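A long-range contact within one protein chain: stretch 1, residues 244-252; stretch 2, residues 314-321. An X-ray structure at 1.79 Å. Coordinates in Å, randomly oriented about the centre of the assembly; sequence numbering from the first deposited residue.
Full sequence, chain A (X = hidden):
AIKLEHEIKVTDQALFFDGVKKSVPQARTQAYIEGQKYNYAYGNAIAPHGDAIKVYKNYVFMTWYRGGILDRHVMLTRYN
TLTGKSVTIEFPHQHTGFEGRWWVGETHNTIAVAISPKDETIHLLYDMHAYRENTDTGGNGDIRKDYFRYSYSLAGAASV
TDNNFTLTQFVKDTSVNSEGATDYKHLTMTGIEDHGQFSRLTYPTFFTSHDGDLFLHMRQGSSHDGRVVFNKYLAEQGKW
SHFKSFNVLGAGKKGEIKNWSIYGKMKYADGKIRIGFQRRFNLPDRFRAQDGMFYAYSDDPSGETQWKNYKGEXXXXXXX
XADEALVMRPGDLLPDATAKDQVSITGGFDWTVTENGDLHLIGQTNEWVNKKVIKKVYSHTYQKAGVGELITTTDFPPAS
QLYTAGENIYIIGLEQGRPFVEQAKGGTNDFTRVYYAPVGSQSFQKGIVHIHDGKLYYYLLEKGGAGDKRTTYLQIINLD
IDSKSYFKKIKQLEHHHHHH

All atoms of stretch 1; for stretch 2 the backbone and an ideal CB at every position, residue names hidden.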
# COMPACT_ATOMS: atom_id res chain seq x y z
N LYS A 244 -12.08 -2.85 -12.82
CA LYS A 244 -11.57 -3.16 -14.14
C LYS A 244 -10.22 -3.85 -14.00
O LYS A 244 -9.38 -3.43 -13.20
CB LYS A 244 -11.42 -1.87 -14.97
CG LYS A 244 -10.82 -2.08 -16.36
CD LYS A 244 -10.92 -0.83 -17.21
CE LYS A 244 -12.35 -0.59 -17.67
NZ LYS A 244 -12.85 -1.74 -18.48
N SER A 245 -10.01 -4.92 -14.76
CA SER A 245 -8.78 -5.70 -14.64
C SER A 245 -7.64 -5.07 -15.43
O SER A 245 -7.75 -4.85 -16.64
CB SER A 245 -9.02 -7.12 -15.17
OG SER A 245 -10.03 -7.75 -14.42
N PHE A 246 -6.52 -4.81 -14.74
CA PHE A 246 -5.31 -4.46 -15.48
C PHE A 246 -4.76 -5.68 -16.22
O PHE A 246 -4.31 -5.56 -17.37
CB PHE A 246 -4.23 -3.91 -14.55
CG PHE A 246 -2.89 -3.82 -15.23
CD1 PHE A 246 -2.64 -2.80 -16.12
CD2 PHE A 246 -1.95 -4.82 -15.07
CE1 PHE A 246 -1.44 -2.74 -16.81
CE2 PHE A 246 -0.74 -4.77 -15.76
CZ PHE A 246 -0.49 -3.73 -16.62
N ASN A 247 -4.75 -6.84 -15.56
CA ASN A 247 -4.34 -8.10 -16.16
C ASN A 247 -5.40 -9.15 -15.85
O ASN A 247 -6.22 -9.00 -14.94
CB ASN A 247 -2.94 -8.54 -15.67
CG ASN A 247 -2.91 -8.90 -14.18
OD1 ASN A 247 -3.21 -8.07 -13.32
ND2 ASN A 247 -2.53 -10.13 -13.89
N VAL A 248 -5.40 -10.23 -16.64
CA VAL A 248 -6.44 -11.24 -16.51
C VAL A 248 -6.15 -12.16 -15.32
O VAL A 248 -5.03 -12.26 -14.82
CB VAL A 248 -6.57 -12.06 -17.80
CG1 VAL A 248 -6.77 -11.15 -19.01
CG2 VAL A 248 -5.33 -12.95 -17.98
N LEU A 249 -7.20 -12.85 -14.88
CA LEU A 249 -7.02 -14.09 -14.15
C LEU A 249 -7.08 -15.24 -15.13
O LEU A 249 -7.62 -15.12 -16.24
CB LEU A 249 -8.07 -14.25 -13.06
CG LEU A 249 -8.03 -13.27 -11.88
CD1 LEU A 249 -9.29 -13.35 -11.06
CD2 LEU A 249 -6.79 -13.51 -11.01
N GLY A 250 -6.49 -16.37 -14.73
CA GLY A 250 -6.46 -17.54 -15.60
C GLY A 250 -5.69 -17.31 -16.88
O GLY A 250 -6.11 -17.77 -17.95
N ALA A 251 -4.57 -16.59 -16.81
CA ALA A 251 -3.79 -16.30 -18.01
C ALA A 251 -3.32 -17.56 -18.72
O ALA A 251 -3.05 -17.51 -19.92
CB ALA A 251 -2.58 -15.42 -17.66
N GLY A 252 -3.19 -18.67 -18.00
CA GLY A 252 -2.73 -19.92 -18.60
C GLY A 252 -3.67 -20.53 -19.61
O GLY A 252 -3.27 -21.47 -20.31
N UNK A 314 1.35 0.14 -27.70
CA UNK A 314 0.14 -0.34 -27.06
C UNK A 314 0.34 -1.76 -26.56
O UNK A 314 0.96 -2.59 -27.23
CB UNK A 314 -1.05 -0.27 -28.02
N UNK A 315 -0.17 -2.04 -25.36
CA UNK A 315 -0.13 -3.39 -24.81
C UNK A 315 -1.54 -3.96 -24.81
O UNK A 315 -2.54 -3.24 -24.83
CB UNK A 315 0.46 -3.40 -23.40
N UNK A 316 -1.60 -5.29 -24.81
CA UNK A 316 -2.87 -5.99 -24.66
C UNK A 316 -3.53 -5.61 -23.34
O UNK A 316 -2.86 -5.53 -22.31
CB UNK A 316 -2.66 -7.50 -24.74
N UNK A 317 -4.84 -5.36 -23.37
CA UNK A 317 -5.56 -4.91 -22.18
C UNK A 317 -6.97 -5.51 -22.18
O UNK A 317 -7.75 -5.25 -23.10
CB UNK A 317 -5.62 -3.38 -22.13
N UNK A 318 -7.31 -6.30 -21.14
CA UNK A 318 -6.46 -6.65 -19.99
C UNK A 318 -5.24 -7.48 -20.38
O UNK A 318 -5.32 -8.31 -21.30
CB UNK A 318 -7.28 -7.42 -18.95
N UNK A 319 -4.11 -7.24 -19.71
CA UNK A 319 -2.87 -7.89 -20.07
C UNK A 319 -2.91 -9.38 -19.75
O UNK A 319 -3.40 -9.79 -18.70
CB UNK A 319 -1.70 -7.22 -19.35
N UNK A 320 -2.35 -10.19 -20.65
CA UNK A 320 -2.23 -11.63 -20.45
C UNK A 320 -0.78 -12.06 -20.31
O UNK A 320 -0.47 -12.89 -19.46
CB UNK A 320 -2.88 -12.38 -21.61
N UNK A 321 0.11 -11.53 -21.15
CA UNK A 321 1.54 -11.84 -21.15
C UNK A 321 2.29 -10.64 -20.58
O UNK A 321 2.42 -9.61 -21.24
CB UNK A 321 2.04 -12.18 -22.56

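Position 314 lies far from stretch 1. Its ideal CB has nothing of that stretch within reach, so the contact sets no demand. The residue is Ala-314, and it takes no part.

At position 315 CA-to-CB points toward stretch 1, but the gap is wide. A small side chain would fall short; a longer apolar one could reach the Phe-246 ring. The residue is Ile-315. Its CD1 comes 4.4 Å from Phe-246 CE1, a light apolar contact.

Position 316 points sideways, with no atom of stretch 1 near its CB. Many side chains would suit. It is Thr-316, whose OG1 is hydrogen-bonded elsewhere in the structure.

Position 317 also points sideways, and its ideal CB is 5.4 Å from Phe-246 O. A long, flexible apolar chain could turn back to the Phe-246 ring. The residue is Met-317, present as selenomethionine. With chi1 t and chi2 p, its end comes nearer than its CB. Its SE lies 3.1 Å from Phe-246 O, and its CE lies 3.8 Å from Phe-246 CE1. Met-317 SE lies obliquely to the Phe-246 ring, 5.0 Å from its centroid.

At position 318 the backbone tells most. The peptide bond before it is cis, which strongly suggests proline. CB points toward stretch 1, 3.5 Å from Ser-245 O and 3.8 Å from Val-248 CG1 in its ideal place, so a compact apolar group fits. The residue is Pro-318. Its actual CB packs 3.7 Å from Val-248 CG1, and its CA makes a CA-H...O contact of 3.6 Å with Phe-246 O.

Position 319 needs its backbone N-H, which excludes proline. Its N donates to Phe-246 O at 2.9 Å, and its O accepts from Val-248 N, also at 2.9 Å. Together these form a single beta bridge with Asn-247. The CB points sideways, near Asn-247 CB, with the Phe-246 ring farther out. A branched or long apolar chain would suit. It is Leu-319, whose CD2 lies 4.0 Å from Phe-246 CZ.

Position 320 points sideways between Val-248 and Ala-251; its ideal CB is 4.4 Å from Val-248 CG2 and 5.0 Å from Ala-251 CB. Valine, isoleucine or leucine would be reasonable here. The residue is Val-320. Both methyls touch Val-248, CG2 closest at 3.7 Å from Val-248 CG1; CG1 also lies 4.0 Å from Ala-251 CB.

Position 321 points away, so a polar or charged chain is as acceptable as any. It is Lys-321, with NZ hydrogen-bonded elsewhere in the structure.

Stretch 2 (314-321) AITMPLVK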
# COMPACT_ATOMS: atom_id res chain seq x y z
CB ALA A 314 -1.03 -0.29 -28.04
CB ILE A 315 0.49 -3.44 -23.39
CG1 ILE A 315 -0.32 -2.60 -22.40
CG2 ILE A 315 1.94 -2.94 -23.45
CD1 ILE A 315 0.00 -2.91 -20.93
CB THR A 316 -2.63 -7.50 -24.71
OG1 THR A 316 -1.99 -7.84 -25.95
CG2 THR A 316 -3.95 -8.27 -24.60
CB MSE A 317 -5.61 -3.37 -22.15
CG MSE A 317 -6.28 -2.76 -20.92
SE MSE A 317 -5.36 -3.28 -19.26
CE MSE A 317 -3.54 -3.13 -19.91
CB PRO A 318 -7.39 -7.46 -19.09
CG PRO A 318 -8.78 -7.20 -19.59
CD PRO A 318 -8.64 -6.90 -21.05
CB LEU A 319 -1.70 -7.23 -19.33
CG LEU A 319 -0.28 -7.53 -19.78
CD1 LEU A 319 -0.07 -7.18 -21.25
CD2 LEU A 319 0.75 -6.79 -18.87
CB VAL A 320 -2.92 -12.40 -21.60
CG1 VAL A 320 -2.79 -13.91 -21.36
CG2 VAL A 320 -4.38 -12.00 -21.72
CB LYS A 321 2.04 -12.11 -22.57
CG LYS A 321 1.45 -13.31 -23.30
CD LYS A 321 2.06 -13.39 -24.72
CE LYS A 321 1.28 -12.53 -25.76
NZ LYS A 321 1.90 -11.20 -26.19
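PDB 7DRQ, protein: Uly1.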